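Local coordinates for protein 2-dehydropantoate 2-reductase (Enterococcus faecium, PDB 3WFI) that probably acts as an NAD-dependent D-mandelate dehydrogenase of the ketopantoate reductase family, binding its dinucleotide in a Rossmann-fold domain, at residues 26-31 / 55-60; 30-35 / 134-139. All blocks are in the same frame, centred on the assembly; numbering follows the deposited sequence.

Contact 1. Residues 26-31 / 55-60; sequences VLLIDG and AKLPIV
Leu28 O is gripped twice by the neighbouring strand: Val60 N donates a hydrogen bond to it at 3.0 Å, and Ile59 CA adds a CA-H...O contact to the same oxygen at 3.2 Å. The amide nitrogen of the same residue is held too, since Leu28 N gives a nearly straight bond of 2.9 Å (170° at the hydrogen) to Pro58 O. A third, longer bond joins Asp30 N to Val60 O at 3.3 Å, with the donor in the carbonyl plane. Together they set a parallel pairing of Leu28 with Ile59 and of Ile29 with Val60.

Leu28 and Ile59 share one face of the sheet. Leu28 CG lies anti to the carbonyl carbon (chi1 -58°), and the extended next torsion carries CD1 to Leu57 CB, 3.9 Å away, the two side chains meeting obliquely, while Leu28 CB rests on CG1 of Ile59. Helix 33-42 covers this side through Ile39 and Lys40, which touch Ile59.

Val60 and Ile29 lie side by side on the other face, pointing the same way. Val60 CG2 meets Ile29 CG1 and also CD1 of Leu27, at 3.9 Å, the Leu27 side chain crossing it at about a right angle.

Where the pairing begins, the ring of Pro58 presses CD to within 3.3 Å of Val26 O. Proline brings no N-H, and this buried oxygen finds no polar partner in the model.

At the far end, the carboxylate of Asp30 accepts from Trp32 N through OD2 and from Ala8 N through OD1, which ties it to the glycine-rich loop. Asp30 is an NAD(+)-binding residue, and an acidic side chain ending the second strand of the parallel sheet, here flanked by edge strand 59-61, is characteristic of NAD-binding Rossmann folds.

Contact 2. Residues 30-35 / 134-139; sequences DGWAEH and EGPGQV
His35 and Gly137 make the polar link between the start of helix 33-42 and the turn 135-138. Gly137 N donates to His35 ND1 at 3.0 Å, bent to 148° at the hydrogen but lying close to the plane of the imidazole. The ring therefore presents its edge to the turn, with Pro136 C in the same plane. Its second nitrogen, NE2, is hydrogen-bonded to Ala8 O in the glycine-rich loop, so the imidazole links the hairpin turn to that loop; accepting at ND1 is consistent with a proton on NE2.

Bonds within each partner shape the surfaces that meet. In 30-35, an Asx turn at Asp30 leads from the strand to Trp32 at the N-cap of the helix. In 134-139, Gln138 N returns to Gly135 O at 3.0 Å, closing a type II beta turn with Pro136 and Gly137 at its two central positions; Gly137 has the positive phi (78°) that glycine accepts readily. The turn joins strands 132-135 and 138-140 as a hairpin, and Glu134 and Gly135 both face Gln138 in a classic beta bulge, where Gln138 O takes Glu134 N at 2.9 Å and Gly135 N more weakly.

Van der Waals packing is carried by Trp32 and Pro136. At the far end of the indole, Trp32 CH2 meets Pro136 CD at 3.6 Å, the two side chains crossing at a slant. His35 CB sits over one face of the indole, 3.1 Å above its plane and displaced toward the rim. Pro136 CB in turn rests on the helix backbone, 3.6 Å from Glu34 O. Leu133, on the first strand of the hairpin, touches both the Trp32 and His35 side chains.

In the fold
Both contacts start from the same run of chain, and their centres lie 11 Å apart. Contact 1 is largely buried and belongs to the main Rossmann sheet, where strand 25-30 pairs with the outermost strand 59-61 through regular backbone bonds and aliphatic packing. Contact 2 is smaller and only partly buried: it joins the next element, helix 33-42, to a hairpin of the second, four-stranded sheet, and relies on a single side-chain-to-backbone bond with tryptophan and proline packing. Asp30 and Gly31 carry the chain from one to the other. Side chains from both contacts reach the backbone of the glycine-rich loop.

Contact 1. Residues 26-31 / 55-60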
loop_
_atom_site.group_PDB
_atom_site.type_symbol
_atom_site.label_atom_id
_atom_site.label_comp_id
_atom_site.label_asym_id
_atom_site.label_seq_id
_atom_site.Cartn_x
_atom_site.Cartn_y
_atom_site.Cartn_z
ATOM N N VAL B 26 26.369 -26.206 29.472
ATOM C CA VAL B 26 25.952 -25.088 28.634
ATOM C C VAL B 26 27.049 -24.666 27.660
ATOM O O VAL B 26 28.229 -24.599 28.006
ATOM C CB VAL B 26 25.570 -23.866 29.496
ATOM C CG1 VAL B 26 25.174 -22.700 28.611
ATOM C CG2 VAL B 26 24.438 -24.220 30.457
ATOM N N LEU B 27 26.646 -24.408 26.425
ATOM C CA LEU B 27 27.509 -23.797 25.424
ATOM C C LEU B 27 26.889 -22.474 24.984
ATOM O O LEU B 27 25.737 -22.434 24.527
ATOM C CB LEU B 27 27.665 -24.728 24.211
ATOM C CG LEU B 27 28.449 -24.172 23.016
ATOM C CD1 LEU B 27 29.927 -24.010 23.346
ATOM C CD2 LEU B 27 28.255 -25.062 21.792
ATOM N N LEU B 28 27.652 -21.394 25.136
ATOM C CA LEU B 28 27.243 -20.092 24.638
ATOM C C LEU B 28 27.698 -19.957 23.186
ATOM O O LEU B 28 28.779 -20.394 22.817
ATOM C CB LEU B 28 27.850 -18.970 25.471
ATOM C CG LEU B 28 27.516 -18.972 26.974
ATOM C CD1 LEU B 28 28.184 -17.792 27.646
ATOM C CD2 LEU B 28 26.015 -18.947 27.245
ATOM N N ILE B 29 26.842 -19.371 22.362
ATOM C CA ILE B 29 27.159 -19.123 20.957
ATOM C C ILE B 29 26.805 -17.677 20.643
ATOM O O ILE B 29 25.691 -17.231 20.911
ATOM C CB ILE B 29 26.381 -20.064 20.015
ATOM C CG1 ILE B 29 26.586 -21.517 20.424
ATOM C CG2 ILE B 29 26.840 -19.877 18.566
ATOM C CD1 ILE B 29 25.595 -22.481 19.803
ATOM N N ASP B 30 27.766 -16.942 20.091
ATOM C CA ASP B 30 27.582 -15.514 19.834
ATOM C C ASP B 30 28.417 -15.039 18.645
ATOM O O ASP B 30 29.447 -15.637 18.311
ATOM C CB ASP B 30 27.952 -14.717 21.073
ATOM C CG ASP B 30 27.319 -13.344 21.085
ATOM O OD1 ASP B 30 26.151 -13.232 21.504
ATOM O OD2 ASP B 30 27.999 -12.377 20.680
ATOM N N GLY B 31 27.968 -13.957 18.014
ATOM C CA GLY B 31 28.653 -13.386 16.861
ATOM C C GLY B 31 29.585 -12.237 17.178
ATOM O O GLY B 31 30.336 -11.801 16.305
ATOM N N ALA B 55 31.895 -17.707 35.788
ATOM C CA ALA B 55 31.676 -19.053 35.319
ATOM C C ALA B 55 32.452 -19.226 34.023
ATOM O O ALA B 55 32.355 -18.388 33.124
ATOM C CB ALA B 55 30.189 -19.282 35.109
ATOM N N LYS B 56 33.253 -20.284 33.944
ATOM C CA LYS B 56 34.026 -20.548 32.739
ATOM C C LYS B 56 33.134 -21.327 31.759
ATOM O O LYS B 56 33.274 -22.536 31.571
ATOM C CB LYS B 56 35.349 -21.246 33.061
ATOM C CG LYS B 56 36.207 -20.423 34.016
ATOM C CD LYS B 56 36.914 -19.298 33.279
ATOM C CE LYS B 56 37.249 -18.137 34.207
ATOM N NZ LYS B 56 38.445 -18.401 35.057
ATOM N N LEU B 57 32.196 -20.601 31.165
ATOM C CA LEU B 57 31.214 -21.188 30.265
ATOM C C LEU B 57 31.885 -21.428 28.934
ATOM O O LEU B 57 32.554 -20.536 28.413
ATOM C CB LEU B 57 30.013 -20.262 30.075
ATOM C CG LEU B 57 28.855 -20.284 31.073
ATOM C CD1 LEU B 57 29.061 -21.223 32.248
ATOM C CD2 LEU B 57 28.490 -18.896 31.553
ATOM N N PRO B 58 31.735 -22.643 28.387
ATOM C CA PRO B 58 32.149 -22.859 27.013
ATOM C C PRO B 58 31.472 -21.844 26.073
ATOM O O PRO B 58 30.289 -21.570 26.203
ATOM C CB PRO B 58 31.655 -24.277 26.719
ATOM C CG PRO B 58 31.555 -24.939 28.039
ATOM C CD PRO B 58 31.235 -23.871 29.029
ATOM N N ILE B 59 32.234 -21.260 25.166
ATOM C CA ILE B 59 31.665 -20.315 24.209
ATOM C C ILE B 59 32.378 -20.446 22.887
ATOM O O ILE B 59 33.610 -20.619 22.838
ATOM C CB ILE B 59 31.726 -18.852 24.719
ATOM C CG1 ILE B 59 31.034 -17.907 23.736
ATOM C CG2 ILE B 59 33.168 -18.414 24.942
ATOM C CD1 ILE B 59 30.618 -16.577 24.338
ATOM N N VAL B 60 31.599 -20.362 21.812
ATOM C CA VAL B 60 32.150 -20.377 20.467
ATOM C C VAL B 60 31.538 -19.259 19.626
ATOM O O VAL B 60 30.360 -18.908 19.794
ATOM C CB VAL B 60 31.916 -21.731 19.773
ATOM C CG1 VAL B 60 32.882 -22.769 20.320
ATOM C CG2 VAL B 60 30.486 -22.207 19.958
#

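Contact 2. Residues 30-35 / 134-139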
loop_
_atom_site.group_PDB
_atom_site.type_symbol
_atom_site.label_atom_id
_atom_site.label_comp_id
_atom_site.label_asym_id
_atom_site.label_seq_id
_atom_site.Cartn_x
_atom_site.Cartn_y
_atom_site.Cartn_z
ATOM N N ASP B 30 27.766 -16.942 20.091
ATOM C CA ASP B 30 27.582 -15.514 19.834
ATOM C C ASP B 30 28.417 -15.039 18.645
ATOM O O ASP B 30 29.447 -15.637 18.311
ATOM C CB ASP B 30 27.952 -14.717 21.073
ATOM C CG ASP B 30 27.319 -13.344 21.085
ATOM O OD1 ASP B 30 26.151 -13.232 21.504
ATOM O OD2 ASP B 30 27.999 -12.377 20.680
ATOM N N GLY B 31 27.968 -13.957 18.014
ATOM C CA GLY B 31 28.653 -13.386 16.861
ATOM C C GLY B 31 29.585 -12.237 17.178
ATOM O O GLY B 31 30.336 -11.801 16.305
ATOM N N TRP B 32 29.548 -11.737 18.410
ATOM C CA TRP B 32 30.380 -10.603 18.803
ATOM C C TRP B 32 31.760 -11.103 19.256
ATOM O O TRP B 32 31.921 -11.589 20.375
ATOM C CB TRP B 32 29.676 -9.771 19.892
ATOM C CG TRP B 32 30.435 -8.565 20.365
ATOM C CD1 TRP B 32 31.453 -7.924 19.710
ATOM C CD2 TRP B 32 30.222 -7.836 21.589
ATOM N NE1 TRP B 32 31.899 -6.861 20.461
ATOM C CE2 TRP B 32 31.164 -6.784 21.617
ATOM C CE3 TRP B 32 29.336 -7.978 22.670
ATOM C CZ2 TRP B 32 31.241 -5.873 22.679
ATOM C CZ3 TRP B 32 29.422 -7.077 23.729
ATOM C CH2 TRP B 32 30.363 -6.034 23.720
ATOM N N ALA B 33 32.752 -10.952 18.377
ATOM C CA ALA B 33 34.097 -11.510 18.573
ATOM C C ALA B 33 34.761 -11.117 19.887
ATOM O O ALA B 33 35.392 -11.952 20.530
ATOM C CB ALA B 33 35.004 -11.131 17.407
ATOM N N GLU B 34 34.628 -9.856 20.285
ATOM C CA GLU B 34 35.246 -9.380 21.527
ATOM C C GLU B 34 34.561 -10.006 22.745
ATOM O O GLU B 34 35.196 -10.238 23.777
ATOM C CB GLU B 34 35.146 -7.862 21.646
ATOM C CG GLU B 34 35.617 -7.039 20.455
ATOM C CD GLU B 34 35.263 -5.565 20.610
ATOM O OE1 GLU B 34 35.103 -5.105 21.773
ATOM O OE2 GLU B 34 35.135 -4.871 19.572
ATOM N N HIS B 35 33.253 -10.230 22.616
ATOM C CA HIS B 35 32.437 -10.892 23.650
ATOM C C HIS B 35 32.902 -12.329 23.848
ATOM O O HIS B 35 33.144 -12.765 24.968
ATOM C CB HIS B 35 30.970 -10.890 23.214
ATOM C CG HIS B 35 29.995 -11.247 24.296
ATOM N ND1 HIS B 35 30.075 -10.739 25.572
ATOM C CD2 HIS B 35 28.888 -12.023 24.274
ATOM C CE1 HIS B 35 29.072 -11.202 26.299
ATOM N NE2 HIS B 35 28.337 -11.985 25.532
ATOM N N GLU B 134 27.021 -4.979 30.263
ATOM C CA GLU B 134 27.876 -3.839 30.617
ATOM C C GLU B 134 29.023 -3.678 29.632
ATOM O O GLU B 134 29.374 -2.559 29.244
ATOM C CB GLU B 134 28.444 -4.013 32.031
ATOM C CG GLU B 134 27.387 -4.105 33.127
ATOM C CD GLU B 134 26.856 -2.745 33.547
ATOM O OE1 GLU B 134 27.627 -1.982 34.168
ATOM O OE2 GLU B 134 25.675 -2.438 33.268
ATOM N N GLY B 135 29.621 -4.800 29.248
ATOM C CA GLY B 135 30.716 -4.807 28.285
ATOM C C GLY B 135 30.966 -6.223 27.809
ATOM O O GLY B 135 30.230 -7.131 28.186
ATOM N N PRO B 136 31.995 -6.421 26.967
ATOM C CA PRO B 136 32.325 -7.777 26.532
ATOM C C PRO B 136 32.598 -8.696 27.721
ATOM O O PRO B 136 33.509 -8.442 28.501
ATOM C CB PRO B 136 33.589 -7.594 25.671
ATOM C CG PRO B 136 34.023 -6.173 25.832
ATOM C CD PRO B 136 32.826 -5.401 26.302
ATOM N N GLY B 137 31.761 -9.714 27.891
ATOM C CA GLY B 137 31.944 -10.728 28.925
ATOM C C GLY B 137 31.522 -10.238 30.290
ATOM O O GLY B 137 31.878 -10.836 31.300
ATOM N N GLN B 138 30.735 -9.164 30.312
ATOM C CA GLN B 138 30.329 -8.502 31.558
ATOM C C GLN B 138 28.820 -8.272 31.562
ATOM O O GLN B 138 28.294 -7.542 30.716
ATOM C CB GLN B 138 31.058 -7.164 31.744
ATOM C CG GLN B 138 32.322 -7.219 32.588
ATOM C CD GLN B 138 32.040 -7.319 34.086
ATOM O OE1 GLN B 138 30.905 -7.554 34.517
ATOM N NE2 GLN B 138 33.082 -7.134 34.890
ATOM N N VAL B 139 28.127 -8.887 32.517
ATOM C CA VAL B 139 26.689 -8.722 32.629
ATOM C C VAL B 139 26.313 -8.287 34.043
ATOM O O VAL B 139 27.016 -8.586 35.006
ATOM C CB VAL B 139 25.963 -10.035 32.239
ATOM C CG1 VAL B 139 24.483 -9.973 32.571
ATOM C CG2 VAL B 139 26.140 -10.328 30.755
#